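Local coordinates for protein DTDP-4-dehydrorhamnose reductase, rfbD ortholog (Clostridium acetobutylicum, PDB 1VL0) that probably catalyses the nicotinamide-dinucleotide-dependent reduction of dTDP-6-deoxy-L-lyxo-4-hexulose to dTDP-L-rhamnose, and binds NADH, at residues 169-174 with 227-232; 185-190 with 246-251. All coordinates share one frame; numbering follows the deposited sequence.

Contact 1 (169-174 with 227-232); sequences NFVKTM and YDFAVE
F170 and F229 carry this helix-helix packing in the substrate-binding part of an extended short-chain dehydrogenase/reductase fold, where the axes of 170-174 and 227-232 cross at -62°, 10.3 Å apart at their closest. In both phenylalanines CG stands anti to the backbone N, which sends each ring out into the space between the helices. The two side chains slide past one another in opposite directions. CD2 of F170 lies over one face of the F229 ring, displaced toward its rim and 3.4 Å from F229 CD2; the planes are inclined by 37°, an oblique meeting.

Beta-branched V171 offers one methyl, CG2, to CZ of F229 at 3.7 Å, the valine crossing the phenylalanine at about a right angle. The small side chain of A230 leaves the edge of the F170 ring room to reach the alanine backbone, CE2 of F170 lying 4.0 Å from A230 N. W226 also meets the F170 ring. At the start of the first helix, N169 is the N-cap: its OD1 accepts from K172 N at 3.1 Å and, more weakly, from V171 N. In the selenomethionine M174, chi1 sets CG anti to the carbonyl carbon and over a face of the F170 ring, and the bend at chi2 (-54°) then carries SE to 4.0 Å from A230 CB.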
loop_
_atom_site.group_PDB
_atom_site.type_symbol
_atom_site.label_atom_id
_atom_site.label_comp_id
_atom_site.label_asym_id
_atom_site.label_seq_id
_atom_site.Cartn_x
_atom_site.Cartn_y
_atom_site.Cartn_z
ATOM N N ASN A 169 -12.504 -14.951 28.477
ATOM C CA ASN A 169 -11.581 -15.654 27.628
ATOM C C ASN A 169 -11.711 -17.169 27.819
ATOM O O ASN A 169 -12.498 -17.653 28.636
ATOM C CB ASN A 169 -10.146 -15.190 27.904
ATOM C CG ASN A 169 -9.677 -15.521 29.290
ATOM O OD1 ASN A 169 -9.600 -16.679 29.653
ATOM N ND2 ASN A 169 -9.346 -14.494 30.079
ATOM N N PHE A 170 -10.936 -17.916 27.046
ATOM C CA PHE A 170 -11.053 -19.371 27.000
ATOM C C PHE A 170 -10.653 -20.015 28.295
ATOM O O PHE A 170 -11.178 -21.064 28.666
ATOM C CB PHE A 170 -10.150 -19.897 25.892
ATOM C CG PHE A 170 -10.197 -21.374 25.706
ATOM C CD1 PHE A 170 -11.258 -21.959 25.070
ATOM C CD2 PHE A 170 -9.158 -22.176 26.132
ATOM C CE1 PHE A 170 -11.263 -23.333 24.847
ATOM C CE2 PHE A 170 -9.169 -23.522 25.936
ATOM C CZ PHE A 170 -10.223 -24.111 25.304
ATOM N N VAL A 171 -9.707 -19.384 28.994
ATOM C CA VAL A 171 -9.247 -19.905 30.270
ATOM C C VAL A 171 -10.393 -19.898 31.285
ATOM O O VAL A 171 -10.708 -20.945 31.881
ATOM C CB VAL A 171 -7.997 -19.152 30.806
ATOM C CG1 VAL A 171 -7.537 -19.737 32.118
ATOM C CG2 VAL A 171 -6.873 -19.217 29.803
ATOM N N LYS A 172 -11.001 -18.723 31.470
ATOM C CA LYS A 172 -12.143 -18.576 32.372
ATOM C C LYS A 172 -13.326 -19.471 31.985
ATOM O O LYS A 172 -13.967 -20.107 32.832
ATOM C CB LYS A 172 -12.559 -17.100 32.468
ATOM C CG LYS A 172 -11.536 -16.231 33.175
ATOM C CD LYS A 172 -12.095 -14.801 33.429
ATOM C CE LYS A 172 -11.105 -13.893 34.110
ATOM N NZ LYS A 172 -11.755 -12.540 34.414
ATOM N N THR A 173 -13.599 -19.532 30.692
ATOM C CA THR A 173 -14.638 -20.408 30.164
ATOM C C THR A 173 -14.429 -21.880 30.513
ATOM O O THR A 173 -15.330 -22.533 31.029
ATOM C CB THR A 173 -14.695 -20.217 28.661
ATOM O OG1 THR A 173 -15.123 -18.872 28.402
ATOM C CG2 THR A 173 -15.757 -21.103 28.009
HETATM N N MSE A 174 -13.240 -22.388 30.210
HETATM C CA MSE A 174 -12.881 -23.743 30.542
HETATM C C MSE A 174 -12.991 -24.033 32.020
HETATM O O MSE A 174 -13.468 -25.084 32.382
HETATM C CB MSE A 174 -11.447 -24.040 30.115
HETATM C CG MSE A 174 -11.297 -24.366 28.664
HETATM SE SE MSE A 174 -12.469 -25.870 28.003
HETATM C CE MSE A 174 -13.691 -24.762 27.050
ATOM N N TYR A 227 -7.650 -28.141 22.444
ATOM C CA TYR A 227 -7.685 -29.318 23.303
ATOM C C TYR A 227 -6.457 -29.326 24.261
ATOM O O TYR A 227 -6.588 -29.413 25.474
ATOM C CB TYR A 227 -7.797 -30.599 22.451
ATOM C CG TYR A 227 -7.477 -31.864 23.228
ATOM C CD1 TYR A 227 -8.418 -32.447 24.086
ATOM C CD2 TYR A 227 -6.205 -32.438 23.151
ATOM C CE1 TYR A 227 -8.106 -33.578 24.819
ATOM C CE2 TYR A 227 -5.881 -33.556 23.872
ATOM C CZ TYR A 227 -6.839 -34.130 24.712
ATOM O OH TYR A 227 -6.512 -35.252 25.419
ATOM N N ASP A 228 -5.260 -29.170 23.713
ATOM C CA ASP A 228 -4.057 -29.145 24.518
ATOM C C ASP A 228 -4.107 -27.983 25.540
ATOM O O ASP A 228 -3.631 -28.094 26.669
ATOM C CB ASP A 228 -2.844 -28.922 23.651
ATOM C CG ASP A 228 -2.566 -30.037 22.665
ATOM O OD1 ASP A 228 -2.793 -31.217 23.010
ATOM O OD2 ASP A 228 -2.105 -29.785 21.526
ATOM N N PHE A 229 -4.654 -26.868 25.113
ATOM C CA PHE A 229 -4.786 -25.655 25.959
ATOM C C PHE A 229 -5.676 -26.015 27.165
ATOM O O PHE A 229 -5.283 -25.796 28.319
ATOM C CB PHE A 229 -5.360 -24.562 25.082
ATOM C CG PHE A 229 -5.390 -23.179 25.673
ATOM C CD1 PHE A 229 -4.856 -22.863 26.925
ATOM C CD2 PHE A 229 -5.958 -22.156 24.933
ATOM C CE1 PHE A 229 -4.907 -21.549 27.419
ATOM C CE2 PHE A 229 -5.993 -20.851 25.437
ATOM C CZ PHE A 229 -5.483 -20.563 26.687
ATOM N N ALA A 230 -6.825 -26.646 26.893
ATOM C CA ALA A 230 -7.771 -27.069 27.937
ATOM C C ALA A 230 -7.125 -28.068 28.907
ATOM O O ALA A 230 -7.231 -27.927 30.126
ATOM C CB ALA A 230 -9.014 -27.661 27.308
ATOM N N VAL A 231 -6.441 -29.068 28.368
ATOM C CA VAL A 231 -5.790 -30.079 29.178
ATOM C C VAL A 231 -4.769 -29.444 30.129
ATOM O O VAL A 231 -4.669 -29.827 31.302
ATOM C CB VAL A 231 -5.123 -31.155 28.259
ATOM C CG1 VAL A 231 -4.223 -32.109 29.059
ATOM C CG2 VAL A 231 -6.202 -31.964 27.595
ATOM N N GLU A 232 -4.025 -28.458 29.655
ATOM C CA GLU A 232 -3.061 -27.792 30.519
ATOM C C GLU A 232 -3.759 -26.936 31.558
ATOM O O GLU A 232 -3.323 -26.916 32.691
ATOM C CB GLU A 232 -2.068 -26.989 29.706
ATOM C CG GLU A 232 -1.006 -26.228 30.501
ATOM C CD GLU A 232 0.063 -27.115 31.126
ATOM O OE1 GLU A 232 0.028 -28.358 30.986
ATOM O OE2 GLU A 232 0.966 -26.538 31.747
#

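Contact 2 (185-190 with 246-251); sequences KVVHDQ and CTTEEF
A two-stranded parallel sheet, formed by strands 183-187 and 242-246, ends here, and the chain beyond each strand stays in contact through side chains. V187 and C246 form the parallel bridge. C246 gives its N-H to V186 O at 3.0 Å and takes H188 N on its own carbonyl O at 2.9 Å, the second bond almost straight at 175°, so that one residue is held through both its backbone polar groups.

Past the bridge, D189 grips the start of the type I turn T248-F251. With chi1 at 64°, its carboxylate group sits between its own backbone N and carbonyl carbon and reaches T248 with both oxygens, each met on the syn side. OD1 accepts from the hydroxyl OG1 of T248 at 2.6 Å, while OD2 accepts from T248 N at 2.8 Å. The two oxygens of a carboxylate can take both donors of one residue, and threonine supplies a hydroxyl close to its own N-H. That hydroxyl also serves as an acceptor: Q190, extended beyond CG, brings NE2 to T248 OG1 at 2.9 Å, the oxygen lying nearly in the amide plane. K259 is a second, long and weak, ionic partner of D189 OD2.

V187 CG1 touches C246 SG at 4.1 Å beside the bridge. Toward solvent, the long aliphatic chain of K185 suits a double task: CD comes to the edge of the F251 ring, and NZ makes a long salt bridge, 3.8 Å, to E250 OE1. Side-chain-to-turn bonds thus follow the last bridge of the small parallel sheet in the substrate-binding part of this RmlD-type extended short-chain dehydrogenase/reductase fold.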
loop_
_atom_site.group_PDB
_atom_site.type_symbol
_atom_site.label_atom_id
_atom_site.label_comp_id
_atom_site.label_asym_id
_atom_site.label_seq_id
_atom_site.Cartn_x
_atom_site.Cartn_y
_atom_site.Cartn_z
ATOM N N LYS A 185 -15.816 -31.789 25.417
ATOM C CA LYS A 185 -15.220 -31.950 24.084
ATOM C C LYS A 185 -14.618 -30.622 23.658
ATOM O O LYS A 185 -15.285 -29.587 23.738
ATOM C CB LYS A 185 -16.276 -32.389 23.072
ATOM C CG LYS A 185 -16.746 -33.813 23.271
ATOM C CD LYS A 185 -17.760 -34.201 22.186
ATOM C CE LYS A 185 -18.317 -35.601 22.413
ATOM N NZ LYS A 185 -19.152 -36.075 21.252
ATOM N N VAL A 186 -13.340 -30.657 23.270
ATOM C CA VAL A 186 -12.615 -29.461 22.819
ATOM C C VAL A 186 -11.903 -29.773 21.489
ATOM O O VAL A 186 -11.310 -30.833 21.336
ATOM C CB VAL A 186 -11.602 -28.963 23.891
ATOM C CG1 VAL A 186 -10.925 -27.669 23.455
ATOM C CG2 VAL A 186 -12.275 -28.710 25.205
ATOM N N VAL A 187 -11.965 -28.854 20.531
ATOM C CA VAL A 187 -11.372 -29.091 19.208
ATOM C C VAL A 187 -9.881 -29.293 19.274
ATOM O O VAL A 187 -9.159 -28.510 19.913
ATOM C CB VAL A 187 -11.645 -27.961 18.151
ATOM C CG1 VAL A 187 -13.080 -27.999 17.703
ATOM C CG2 VAL A 187 -11.277 -26.564 18.665
ATOM N N HIS A 188 -9.437 -30.364 18.626
ATOM C CA HIS A 188 -8.013 -30.709 18.514
ATOM C C HIS A 188 -7.431 -30.452 17.082
ATOM O O HIS A 188 -6.226 -30.593 16.827
ATOM C CB HIS A 188 -7.831 -32.175 18.898
ATOM C CG HIS A 188 -6.428 -32.547 19.242
ATOM N ND1 HIS A 188 -5.546 -31.671 19.847
ATOM C CD2 HIS A 188 -5.761 -33.713 19.099
ATOM C CE1 HIS A 188 -4.391 -32.282 20.047
ATOM N NE2 HIS A 188 -4.498 -33.521 19.606
ATOM N N ASP A 189 -8.299 -30.063 16.155
ATOM C CA ASP A 189 -7.896 -29.826 14.775
ATOM C C ASP A 189 -7.745 -28.342 14.448
ATOM O O ASP A 189 -7.698 -27.964 13.301
ATOM C CB ASP A 189 -8.837 -30.544 13.793
ATOM C CG ASP A 189 -10.271 -30.043 13.837
ATOM O OD1 ASP A 189 -10.576 -29.094 14.584
ATOM O OD2 ASP A 189 -11.186 -30.559 13.128
ATOM N N GLN A 190 -7.659 -27.492 15.460
ATOM C CA GLN A 190 -7.334 -26.080 15.245
ATOM C C GLN A 190 -6.147 -25.756 16.153
ATOM O O GLN A 190 -6.209 -26.033 17.343
ATOM C CB GLN A 190 -8.501 -25.185 15.615
ATOM C CG GLN A 190 -9.819 -25.415 14.802
ATOM C CD GLN A 190 -10.956 -24.505 15.299
ATOM O OE1 GLN A 190 -10.702 -23.398 15.811
ATOM N NE2 GLN A 190 -12.191 -24.965 15.166
ATOM N N CYS A 246 -11.984 -33.362 19.887
ATOM C CA CYS A 246 -12.948 -33.522 18.797
ATOM C C CYS A 246 -12.523 -32.730 17.558
ATOM O O CYS A 246 -11.446 -32.122 17.525
ATOM C CB CYS A 246 -14.343 -33.118 19.263
ATOM S SG CYS A 246 -14.534 -31.351 19.518
ATOM N N THR A 247 -13.365 -32.777 16.527
ATOM C CA THR A 247 -13.133 -32.032 15.307
ATOM C C THR A 247 -14.039 -30.826 15.215
ATOM O O THR A 247 -15.011 -30.697 15.938
ATOM C CB THR A 247 -13.342 -32.897 14.066
ATOM O OG1 THR A 247 -14.741 -33.176 13.895
ATOM C CG2 THR A 247 -12.670 -34.262 14.229
ATOM N N THR A 248 -13.682 -29.954 14.289
ATOM C CA THR A 248 -14.404 -28.722 14.021
ATOM C C THR A 248 -15.803 -28.997 13.447
ATOM O O THR A 248 -16.747 -28.244 13.732
ATOM C CB THR A 248 -13.553 -27.861 13.060
ATOM O OG1 THR A 248 -12.349 -27.438 13.735
ATOM C CG2 THR A 248 -14.259 -26.552 12.680
ATOM N N GLU A 249 -15.929 -30.072 12.662
ATOM C CA GLU A 249 -17.203 -30.422 11.997
ATOM C C GLU A 249 -18.288 -30.804 12.985
ATOM O O GLU A 249 -19.472 -30.613 12.725
ATOM C CB GLU A 249 -17.008 -31.571 10.983
ATOM C CG GLU A 249 -16.318 -31.153 9.690
ATOM N N GLU A 250 -17.869 -31.342 14.114
ATOM C CA GLU A 250 -18.779 -31.797 15.148
ATOM C C GLU A 250 -19.618 -30.685 15.795
ATOM O O GLU A 250 -20.749 -30.936 16.237
ATOM C CB GLU A 250 -17.979 -32.533 16.217
ATOM C CG GLU A 250 -17.924 -34.025 16.028
ATOM C CD GLU A 250 -16.944 -34.652 16.992
ATOM O OE1 GLU A 250 -17.284 -34.662 18.205
ATOM O OE2 GLU A 250 -15.849 -35.107 16.543
ATOM N N PHE A 251 -19.088 -29.464 15.840
ATOM C CA PHE A 251 -19.751 -28.368 16.556
ATOM C C PHE A 251 -19.654 -27.035 15.774
ATOM O O PHE A 251 -18.875 -26.141 16.128
ATOM C CB PHE A 251 -19.156 -28.327 17.969
ATOM C CG PHE A 251 -19.762 -29.340 18.909
ATOM C CD1 PHE A 251 -21.129 -29.356 19.180
ATOM C CD2 PHE A 251 -18.955 -30.350 19.454
ATOM C CE1 PHE A 251 -21.687 -30.341 20.022
ATOM C CE2 PHE A 251 -19.494 -31.331 20.294
ATOM C CZ PHE A 251 -20.867 -31.328 20.579
#

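In the fold
Contacts 1 and 2 lie about 14 Å apart between centres, on the same side of the chain's centre, and their segments alternate along the sequence: 169-174, 185-190, 227-232, 246-251. Helix 170-180 leads into strand 183-187, and helix 226-237 into strand 242-246, so contact 1 pairs the two helices and contact 2 the ends of the two strands that follow them. V186 packs on F170 and M174, joining the layers, and Y227 N probably donates a hydrogen bond to V187 O. This helix-and-strand unit lies beside the nucleotide site: the side chain of F170 lies about 8 Å, that of Q190 about 11 Å, from the bound NADH, near the cofactor without touching it.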